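Local coordinates for protein lactaldehyde dehydrogenase (Methanocaldococcus jannaschii, PDB 3PQA) that oxidises lactaldehyde to lactate with NAD as the preferred cofactor, a step in the biosynthesis of coenzyme F420, at residues V204-E207 with I208-E212; G226-I229 with T230-G234; M294-N297 with K298-L302; A262-K265 with G266-Y270. All coordinates share one frame; numbering follows the deposited sequence.

Contact 1 of 4, residues V204-E207 with I208-E212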
loop_
_atom_site.group_PDB
_atom_site.type_symbol
_atom_site.label_atom_id
_atom_site.label_comp_id
_atom_site.label_asym_id
_atom_site.label_seq_id
_atom_site.Cartn_x
_atom_site.Cartn_y
_atom_site.Cartn_z
ATOM N N VAL B 204 -2.297 -36.828 16.318
ATOM C CA VAL B 204 -2.836 -35.510 16.657
ATOM C C VAL B 204 -2.621 -34.527 15.494
ATOM O O VAL B 204 -3.560 -33.849 15.061
ATOM C CB VAL B 204 -2.193 -34.968 17.959
ATOM C CG1 VAL B 204 -2.717 -33.581 18.278
ATOM C CG2 VAL B 204 -2.447 -35.909 19.126
ATOM N N GLY B 205 -1.389 -34.468 14.989
ATOM C CA GLY B 205 -1.081 -33.644 13.812
ATOM C C GLY B 205 -1.923 -34.066 12.616
ATOM O O GLY B 205 -2.540 -33.233 11.955
ATOM N N ASP B 206 -1.981 -35.374 12.363
ATOM C CA ASP B 206 -2.790 -35.912 11.269
ATOM C C ASP B 206 -4.274 -35.532 11.372
ATOM O O ASP B 206 -4.902 -35.182 10.365
ATOM C CB ASP B 206 -2.649 -37.436 11.200
ATOM C CG ASP B 206 -3.353 -38.029 10.001
ATOM O OD1 ASP B 206 -2.829 -37.874 8.874
ATOM O OD2 ASP B 206 -4.433 -38.629 10.180
ATOM N N GLU B 207 -4.839 -35.617 12.579
ATOM C CA GLU B 207 -6.243 -35.265 12.777
ATOM C C GLU B 207 -6.505 -33.779 12.492
ATOM O O GLU B 207 -7.523 -33.447 11.913
ATOM C CB GLU B 207 -6.752 -35.664 14.178
ATOM C CG GLU B 207 -8.256 -35.424 14.381
ATOM C CD GLU B 207 -9.124 -36.117 13.330
ATOM O OE1 GLU B 207 -8.759 -37.217 12.871
ATOM O OE2 GLU B 207 -10.183 -35.569 12.970
ATOM N N ILE B 208 -5.574 -32.904 12.871
ATOM C CA ILE B 208 -5.714 -31.476 12.598
ATOM C C ILE B 208 -5.731 -31.208 11.087
ATOM O O ILE B 208 -6.531 -30.405 10.595
ATOM C CB ILE B 208 -4.588 -30.655 13.273
ATOM C CG1 ILE B 208 -4.755 -30.695 14.801
ATOM C CG2 ILE B 208 -4.581 -29.210 12.756
ATOM C CD1 ILE B 208 -3.646 -29.981 15.578
ATOM N N VAL B 209 -4.869 -31.915 10.363
ATOM C CA VAL B 209 -4.758 -31.781 8.907
ATOM C C VAL B 209 -6.004 -32.269 8.185
ATOM O O VAL B 209 -6.499 -31.596 7.276
ATOM C CB VAL B 209 -3.505 -32.520 8.370
ATOM C CG1 VAL B 209 -3.482 -32.563 6.852
ATOM C CG2 VAL B 209 -2.236 -31.859 8.887
ATOM N N VAL B 210 -6.520 -33.430 8.594
ATOM C CA VAL B 210 -7.645 -34.074 7.897
ATOM C C VAL B 210 -9.040 -33.608 8.338
ATOM O O VAL B 210 -9.990 -33.689 7.553
ATOM C CB VAL B 210 -7.573 -35.641 7.953
ATOM C CG1 VAL B 210 -6.254 -36.146 7.366
ATOM C CG2 VAL B 210 -7.801 -36.181 9.381
ATOM N N ASN B 211 -9.166 -33.126 9.576
ATOM C CA ASN B 211 -10.481 -32.751 10.122
ATOM C C ASN B 211 -11.163 -31.647 9.315
ATOM O O ASN B 211 -10.596 -30.570 9.134
ATOM C CB ASN B 211 -10.355 -32.311 11.578
ATOM C CG ASN B 211 -11.685 -32.303 12.296
ATOM O OD1 ASN B 211 -12.586 -31.525 11.966
ATOM N ND2 ASN B 211 -11.815 -33.172 13.298
ATOM N N GLU B 212 -12.391 -31.900 8.872
ATOM C CA GLU B 212 -13.088 -30.973 7.975
ATOM C C GLU B 212 -13.542 -29.673 8.644
ATOM O O GLU B 212 -13.948 -28.734 7.954
ATOM C CB GLU B 212 -14.257 -31.681 7.267
ATOM C CG GLU B 212 -13.807 -32.900 6.456
ATOM C CD GLU B 212 -14.600 -33.134 5.169
ATOM O OE1 GLU B 212 -14.313 -34.147 4.489
ATOM O OE2 GLU B 212 -15.503 -32.326 4.831
#
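E207 and N211 both start out with CG anti to the backbone N, chi1 -175° and -163°, and a bend at chi2 of E207 (55°) folds its carboxylate forward along the helix to the amide four residues on. The pair illustrates how a side chain of the last turn can reinforce a helix end. N211 ND2 donates to E207 OE2 at 2.9 Å, using the anti lone pair of that oxygen, while the carboxylate and amide planes stand almost perpendicular. The backbone repeats the same i to i+4 link: N211 N reaches E207 O at 2.9 Å, and N211 is the first residue to leave helical geometry at the end of helix 201-210. E207 OE1 also brushes V210 CG2 at 3.8 Å as the two side chains cross at about a right angle. Beyond the turn, OE1 is paired with R33, and D206 binds K232 and R33, so R33 bridges neighbouring acids. Replacing E207 with an alanine would probably leave N211 ND2 without its carboxylate mate and deprive R33 of one of its carboxylate partners, although N211 OD1 would remain tied to K213 N. V210 lays CG2 close over D206 O, at 3.2 Å. Each oxygen of the E207 carboxylate thus has its own polar partner, one neutral and one cationic, which is likely to favour the ionised form in a buried setting.

Contact 2 of 4, residues G226-I229 with T230-G234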
loop_
_atom_site.group_PDB
_atom_site.type_symbol
_atom_site.label_atom_id
_atom_site.label_comp_id
_atom_site.label_asym_id
_atom_site.label_seq_id
_atom_site.Cartn_x
_atom_site.Cartn_y
_atom_site.Cartn_z
ATOM N N GLY B 226 5.387 -31.876 4.645
ATOM C CA GLY B 226 4.674 -30.816 3.934
ATOM C C GLY B 226 3.987 -31.328 2.682
ATOM O O GLY B 226 2.819 -31.009 2.437
ATOM N N GLU B 227 4.707 -32.138 1.903
ATOM C CA GLU B 227 4.166 -32.717 0.674
ATOM C C GLU B 227 2.936 -33.593 0.973
ATOM O O GLU B 227 1.913 -33.494 0.291
ATOM C CB GLU B 227 5.250 -33.507 -0.076
ATOM C CG GLU B 227 4.747 -34.237 -1.325
ATOM C CD GLU B 227 5.387 -33.765 -2.618
ATOM O OE1 GLU B 227 6.621 -33.553 -2.633
ATOM O OE2 GLU B 227 4.659 -33.648 -3.639
ATOM N N LEU B 228 3.031 -34.425 2.010
ATOM C CA LEU B 228 1.901 -35.263 2.426
ATOM C C LEU B 228 0.702 -34.427 2.901
ATOM O O LEU B 228 -0.447 -34.780 2.649
ATOM C CB LEU B 228 2.333 -36.264 3.513
ATOM C CG LEU B 228 1.568 -37.588 3.606
ATOM C CD1 LEU B 228 2.244 -38.638 2.741
ATOM C CD2 LEU B 228 1.518 -38.072 5.050
ATOM N N ILE B 229 0.966 -33.307 3.571
ATOM C CA ILE B 229 -0.117 -32.393 3.956
ATOM C C ILE B 229 -0.906 -31.939 2.725
ATOM O O ILE B 229 -2.146 -31.990 2.744
ATOM C CB ILE B 229 0.382 -31.206 4.826
ATOM C CG1 ILE B 229 0.828 -31.718 6.204
ATOM C CG2 ILE B 229 -0.684 -30.123 4.974
ATOM C CD1 ILE B 229 1.487 -30.670 7.086
ATOM N N THR B 230 -0.203 -31.548 1.649
ATOM C CA THR B 230 -0.887 -31.126 0.400
ATOM C C THR B 230 -1.819 -32.215 -0.162
ATOM O O THR B 230 -2.838 -31.900 -0.792
ATOM C CB THR B 230 0.075 -30.590 -0.718
ATOM O OG1 THR B 230 0.858 -31.659 -1.264
ATOM C CG2 THR B 230 0.999 -29.509 -0.185
ATOM N N LYS B 231 -1.498 -33.484 0.112
ATOM C CA LYS B 231 -2.294 -34.623 -0.375
ATOM C C LYS B 231 -3.437 -35.030 0.565
ATOM O O LYS B 231 -4.326 -35.792 0.172
ATOM C CB LYS B 231 -1.400 -35.839 -0.668
ATOM C CG LYS B 231 -0.264 -35.563 -1.648
ATOM C CD LYS B 231 0.567 -36.818 -1.914
ATOM C CE LYS B 231 1.909 -36.481 -2.556
ATOM N NZ LYS B 231 1.787 -35.557 -3.734
ATOM N N LYS B 232 -3.421 -34.530 1.797
ATOM C CA LYS B 232 -4.390 -34.970 2.806
ATOM C C LYS B 232 -5.292 -33.865 3.354
ATOM O O LYS B 232 -6.330 -34.166 3.952
ATOM C CB LYS B 232 -3.671 -35.638 3.983
ATOM C CG LYS B 232 -3.143 -37.032 3.708
ATOM C CD LYS B 232 -2.301 -37.527 4.880
ATOM C CE LYS B 232 -3.133 -37.729 6.149
ATOM N NZ LYS B 232 -3.696 -39.107 6.350
ATOM N N ALA B 233 -4.898 -32.603 3.170
ATOM C CA ALA B 233 -5.608 -31.479 3.785
ATOM C C ALA B 233 -7.018 -31.258 3.232
ATOM O O ALA B 233 -7.925 -30.879 3.979
ATOM C CB ALA B 233 -4.776 -30.188 3.678
ATOM N N GLY B 234 -7.203 -31.496 1.936
ATOM C CA GLY B 234 -8.500 -31.266 1.305
ATOM C C GLY B 234 -8.783 -29.783 1.141
ATOM O O GLY B 234 -7.863 -28.982 0.921
#
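The flat carbonyl group of I229 is approached by the backbone nitrogens of both K232 and A233: K232 N stands above its plane, 63° out of it, at 3.0 Å from I229 O, whereas A233 N approaches almost in line with the carbonyl bond. This double use of one oxygen lies at the weakly bonded end of helix 223-232, the helix of the beta-alpha-beta unit made with strands 216-220 and 237-241. The unit belongs to the Rossmann-like cofactor domain of aldehyde dehydrogenases, and G226 is among the residues that, by similarity, bind NAD. The carboxylate of E227 offers OE2 to K231, whose NZ lies 3.4 Å from it in a weak hydrogen-bonded salt bridge, while OE1 pairs more strongly with K439. L228 and K232 lie side by side and point the same way, L228 CD2 against K232 CD at 3.9 Å. I229 packs on L240, I217 and F219, and E227 and T230 pack on F235 and G234 of a second subunit. T230 sends OG1 between its own N and carbonyl carbon (chi1 70°), back over the preceding turn. A valine in its place would probably cost E227 O its short hydroxyl bond and weaken the hold on that turn. In that bond T230 OG1 donates to E227 O at 2.6 Å from just 15° off the carbonyl plane.

Contact 3 of 4, residues M294-N297 with K298-L302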
loop_
_atom_site.group_PDB
_atom_site.type_symbol
_atom_site.label_atom_id
_atom_site.label_comp_id
_atom_site.label_asym_id
_atom_site.label_seq_id
_atom_site.Cartn_x
_atom_site.Cartn_y
_atom_site.Cartn_z
ATOM N N MET B 294 40.660 -21.063 5.909
ATOM C CA MET B 294 40.109 -20.097 6.860
ATOM C C MET B 294 38.850 -20.658 7.546
ATOM O O MET B 294 38.675 -20.520 8.756
ATOM C CB MET B 294 39.796 -18.749 6.177
ATOM C CG MET B 294 41.009 -18.001 5.578
ATOM S SD MET B 294 40.570 -16.661 4.413
ATOM C CE MET B 294 39.816 -15.503 5.527
ATOM N N PHE B 295 37.989 -21.309 6.764
ATOM C CA PHE B 295 36.710 -21.822 7.251
ATOM C C PHE B 295 36.890 -22.995 8.224
ATOM O O PHE B 295 36.305 -23.005 9.298
ATOM C CB PHE B 295 35.838 -22.204 6.055
ATOM C CG PHE B 295 34.436 -22.624 6.418
ATOM C CD1 PHE B 295 33.514 -21.698 6.908
ATOM C CD2 PHE B 295 34.041 -23.939 6.235
ATOM C CE1 PHE B 295 32.213 -22.095 7.223
ATOM C CE2 PHE B 295 32.749 -24.353 6.537
ATOM C CZ PHE B 295 31.830 -23.429 7.039
ATOM N N VAL B 296 37.731 -23.960 7.854
ATOM C CA VAL B 296 38.055 -25.081 8.745
ATOM C C VAL B 296 38.675 -24.582 10.065
ATOM O O VAL B 296 38.274 -25.013 11.147
ATOM C CB VAL B 296 38.986 -26.099 8.039
ATOM C CG1 VAL B 296 39.552 -27.107 9.029
ATOM C CG2 VAL B 296 38.243 -26.816 6.904
ATOM N N ASN B 297 39.617 -23.641 9.968
ATOM C CA ASN B 297 40.300 -23.097 11.153
ATOM C C ASN B 297 39.367 -22.448 12.169
ATOM O O ASN B 297 39.559 -22.605 13.371
ATOM C CB ASN B 297 41.409 -22.115 10.760
ATOM C CG ASN B 297 42.658 -22.814 10.285
ATOM O OD1 ASN B 297 42.754 -24.041 10.346
ATOM N ND2 ASN B 297 43.627 -22.040 9.804
ATOM N N LYS B 298 38.359 -21.728 11.677
ATOM C CA LYS B 298 37.374 -21.087 12.538
ATOM C C LYS B 298 36.403 -22.120 13.104
ATOM O O LYS B 298 35.956 -21.998 14.243
ATOM C CB LYS B 298 36.626 -19.971 11.788
ATOM C CG LYS B 298 37.500 -18.790 11.304
ATOM C CD LYS B 298 37.948 -17.850 12.425
ATOM C CE LYS B 298 38.123 -16.422 11.887
ATOM N NZ LYS B 298 38.004 -15.375 12.957
ATOM N N ALA B 299 36.092 -23.146 12.317
ATOM C CA ALA B 299 35.183 -24.201 12.766
ATOM C C ALA B 299 35.816 -25.089 13.839
ATOM O O ALA B 299 35.116 -25.606 14.714
ATOM C CB ALA B 299 34.725 -25.046 11.590
ATOM N N LYS B 300 37.134 -25.269 13.739
ATOM C CA LYS B 300 37.948 -26.023 14.711
ATOM C C LYS B 300 37.841 -25.579 16.159
ATOM O O LYS B 300 37.957 -26.396 17.073
ATOM C CB LYS B 300 39.431 -25.912 14.341
ATOM C CG LYS B 300 39.920 -26.950 13.407
ATOM C CD LYS B 300 41.437 -26.852 13.299
ATOM C CE LYS B 300 41.974 -27.842 12.285
ATOM N NZ LYS B 300 43.428 -27.625 12.061
ATOM N N VAL B 301 37.671 -24.279 16.364
ATOM C CA VAL B 301 37.748 -23.699 17.699
ATOM C C VAL B 301 36.373 -23.536 18.355
ATOM O O VAL B 301 36.274 -23.008 19.455
ATOM C CB VAL B 301 38.548 -22.359 17.704
ATOM C CG1 VAL B 301 39.963 -22.582 17.175
ATOM C CG2 VAL B 301 37.825 -21.281 16.904
ATOM N N LEU B 302 35.323 -24.001 17.675
ATOM C CA LEU B 302 33.976 -23.978 18.252
ATOM C C LEU B 302 33.887 -24.893 19.470
ATOM O O LEU B 302 34.479 -25.971 19.493
ATOM C CB LEU B 302 32.917 -24.359 17.212
ATOM C CG LEU B 302 32.743 -23.475 15.968
ATOM C CD1 LEU B 302 31.818 -24.177 14.968
ATOM C CD2 LEU B 302 32.211 -22.072 16.306
#
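K300 stretches out beyond CG and runs alongside N297, the two side chains pointing the same way, while it crosses V296 at a slant. Its aliphatic length does the touching: K300 CE meets V296 CG1 at 4.1 Å, and K300 CG lies over the backbone oxygen V296 O at 3.4 Å. The polar ends are only neighbours, since K300 NZ stays 4.0 Å from N297 OD1, too long for a hydrogen bond. The example shows how a lysine on a solvent-facing helix flank can contribute through its methylenes rather than its charge. K298 behaves differently. A bend at chi2 (-74°) turns its chain away from this turn once CG has passed M294 O at 3.3 Å, and the side chain goes on to touch V260 of the neighbouring helix 256-268. V301, just past the helix, rests CG1 near N297 O at 3.8 Å. Underneath, the backbone holds the side chains in their four-residue spacing. K298 N bonds to M294 O, A299 N to F295 O at 3.0 Å, and K300 N to V296 O at 2.8 Å, the last with its donor close to the carbonyl direction. The inward-facing residues are apolar: F295 packs on helix 256-268 and also meets the ring of F291, while V296 and A299 settle on I355 of strand 350-357; L342, beside A299, is also touched by K300. Lysines at the exposed positions and F295 and A299 buried give the amphipathic pattern of a helix packed on a sheet, here the end of helix 288-300 in the catalytic domain of an aldehyde dehydrogenase, away from the annotated sites.

Contact 4 of 4, residues A262-K265 with G266-Y270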
loop_
_atom_site.group_PDB
_atom_site.type_symbol
_atom_site.label_atom_id
_atom_site.label_comp_id
_atom_site.label_asym_id
_atom_site.label_seq_id
_atom_site.Cartn_x
_atom_site.Cartn_y
_atom_site.Cartn_z
ATOM N N ALA B 262 30.436 -15.104 8.449
ATOM C CA ALA B 262 29.003 -15.243 8.162
ATOM C C ALA B 262 28.642 -16.697 7.951
ATOM O O ALA B 262 27.575 -17.137 8.402
ATOM C CB ALA B 262 28.601 -14.410 6.937
ATOM N N LEU B 263 29.526 -17.446 7.286
ATOM C CA LEU B 263 29.222 -18.843 6.961
ATOM C C LEU B 263 29.424 -19.782 8.137
ATOM O O LEU B 263 28.767 -20.818 8.208
ATOM C CB LEU B 263 29.975 -19.318 5.708
ATOM C CG LEU B 263 29.482 -18.674 4.400
ATOM C CD1 LEU B 263 30.521 -18.828 3.292
ATOM C CD2 LEU B 263 28.127 -19.258 3.951
ATOM N N ILE B 264 30.326 -19.427 9.050
ATOM C CA ILE B 264 30.467 -20.166 10.316
ATOM C C ILE B 264 29.151 -20.112 11.091
ATOM O O ILE B 264 28.650 -21.143 11.518
ATOM C CB ILE B 264 31.680 -19.665 11.167
ATOM C CG1 ILE B 264 32.995 -20.130 10.535
ATOM C CG2 ILE B 264 31.574 -20.122 12.627
ATOM C CD1 ILE B 264 33.251 -21.653 10.625
ATOM N N LYS B 265 28.573 -18.926 11.239
ATOM C CA LYS B 265 27.253 -18.778 11.876
ATOM C C LYS B 265 26.183 -19.588 11.140
ATOM O O LYS B 265 25.466 -20.394 11.740
ATOM C CB LYS B 265 26.832 -17.300 11.932
ATOM C CG LYS B 265 27.679 -16.455 12.867
ATOM C CD LYS B 265 27.129 -15.043 12.960
ATOM C CE LYS B 265 28.241 -13.985 13.067
ATOM N NZ LYS B 265 28.733 -13.739 14.453
ATOM N N GLY B 266 26.095 -19.383 9.827
ATOM C CA GLY B 266 25.056 -20.014 9.010
ATOM C C GLY B 266 25.150 -21.532 9.002
ATOM O O GLY B 266 24.127 -22.233 8.923
ATOM N N SER B 267 26.382 -22.031 9.082
ATOM C CA SER B 267 26.640 -23.465 9.098
ATOM C C SER B 267 26.347 -24.114 10.438
ATOM O O SER B 267 25.870 -25.256 10.478
ATOM C CB SER B 267 28.109 -23.731 8.745
ATOM O OG SER B 267 28.340 -23.428 7.387
ATOM N N PHE B 268 26.624 -23.401 11.529
ATOM C CA PHE B 268 26.718 -24.081 12.824
ATOM C C PHE B 268 25.783 -23.614 13.928
ATOM O O PHE B 268 25.644 -24.302 14.936
ATOM C CB PHE B 268 28.179 -24.160 13.285
ATOM C CG PHE B 268 29.075 -24.862 12.288
ATOM C CD1 PHE B 268 28.829 -26.189 11.925
ATOM C CD2 PHE B 268 30.130 -24.189 11.683
ATOM C CE1 PHE B 268 29.628 -26.845 10.996
ATOM C CE2 PHE B 268 30.954 -24.840 10.753
ATOM C CZ PHE B 268 30.693 -26.179 10.409
ATOM N N ILE B 269 25.117 -22.477 13.740
ATOM C CA ILE B 269 24.012 -22.106 14.628
ATOM C C ILE B 269 23.026 -23.277 14.783
ATOM O O ILE B 269 22.649 -23.918 13.796
ATOM C CB ILE B 269 23.285 -20.828 14.123
ATOM C CG1 ILE B 269 24.088 -19.580 14.502
ATOM C CG2 ILE B 269 21.833 -20.728 14.668
ATOM C CD1 ILE B 269 24.077 -19.237 15.996
ATOM N N TYR B 270 22.622 -23.521 16.033
ATOM C CA TYR B 270 21.750 -24.640 16.427
ATOM C C TYR B 270 22.134 -25.968 15.758
ATOM O O TYR B 270 21.277 -26.759 15.362
ATOM C CB TYR B 270 20.249 -24.285 16.275
ATOM C CG TYR B 270 19.314 -25.277 16.970
ATOM C CD1 TYR B 270 19.569 -25.720 18.274
ATOM C CD2 TYR B 270 18.193 -25.774 16.323
ATOM C CE1 TYR B 270 18.715 -26.629 18.909
ATOM C CE2 TYR B 270 17.336 -26.691 16.946
ATOM C CZ TYR B 270 17.600 -27.106 18.240
ATOM O OH TYR B 270 16.755 -28.019 18.846
#
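I264 and F268 meet one turn apart near the end of helix 256-268, which connects strands 246-250 and 278-284 in a beta-alpha-beta unit of the catalytic domain. Their contact is apolar and uses the rim of the ring: I264 CD1 lies in the ring plane at the edge of F268, 3.9 Å from CE2, the two side chains crossing at a slant. One face of the same ring is taken by its neighbour S267, whose CB sits 3.5 Å above the plane over the ring centre. The aromatic group is thus braced by the residue before it and by one a turn earlier. Other apolar contacts reach beyond the helix, L263 onto V278 and I281 of the adjacent strand and I264 onto F295 of helix 288-300.

The polar interactions illustrate how a helix end can double up on its carbonyls. L263 O receives two donors from one residue, S267 N and S267 OG, both at 2.8 Å, and they arrive from opposite faces of the carbonyl plane. The hydroxyl gets there because OG lies beside the backbone N, anti to the carbonyl carbon (chi1 -70°), and this satisfies a buried serine within its own helix. F268 N is shared, weakly to I264 O at 3.0 Å and also to K265 O at 3.2 Å, which it meets from above the carbonyl plane. Earlier in the helix, G266 N bonds regularly to A262 O, and G266 also forms backbone hydrogen bonds with V278, tying helix to strand. The helix signs off with I269 N, which gives K265 O a nearly straight bond of 2.9 Å and 164°.

In the fold
Each contact closes a single helical turn, and the four follow one another along the chain without nesting or crossing, in the order 1, 2, 4, 3. Contact 1 ends helix 201-210 and contact 2 ends helix 223-232, separated by strand 216-220; their centres are about 10 Å apart, and D206 and K232 join them, with V209 packing against I229 and A233. Farther on, contact 4 and contact 3 end helices 256-268 and 288-300, strand 278-284 lying between, and touch through F295 with S267 and L302 with F268. The two pairs lie on opposite sides of the chain's centre, one in the cofactor-binding half and the other in the catalytic half.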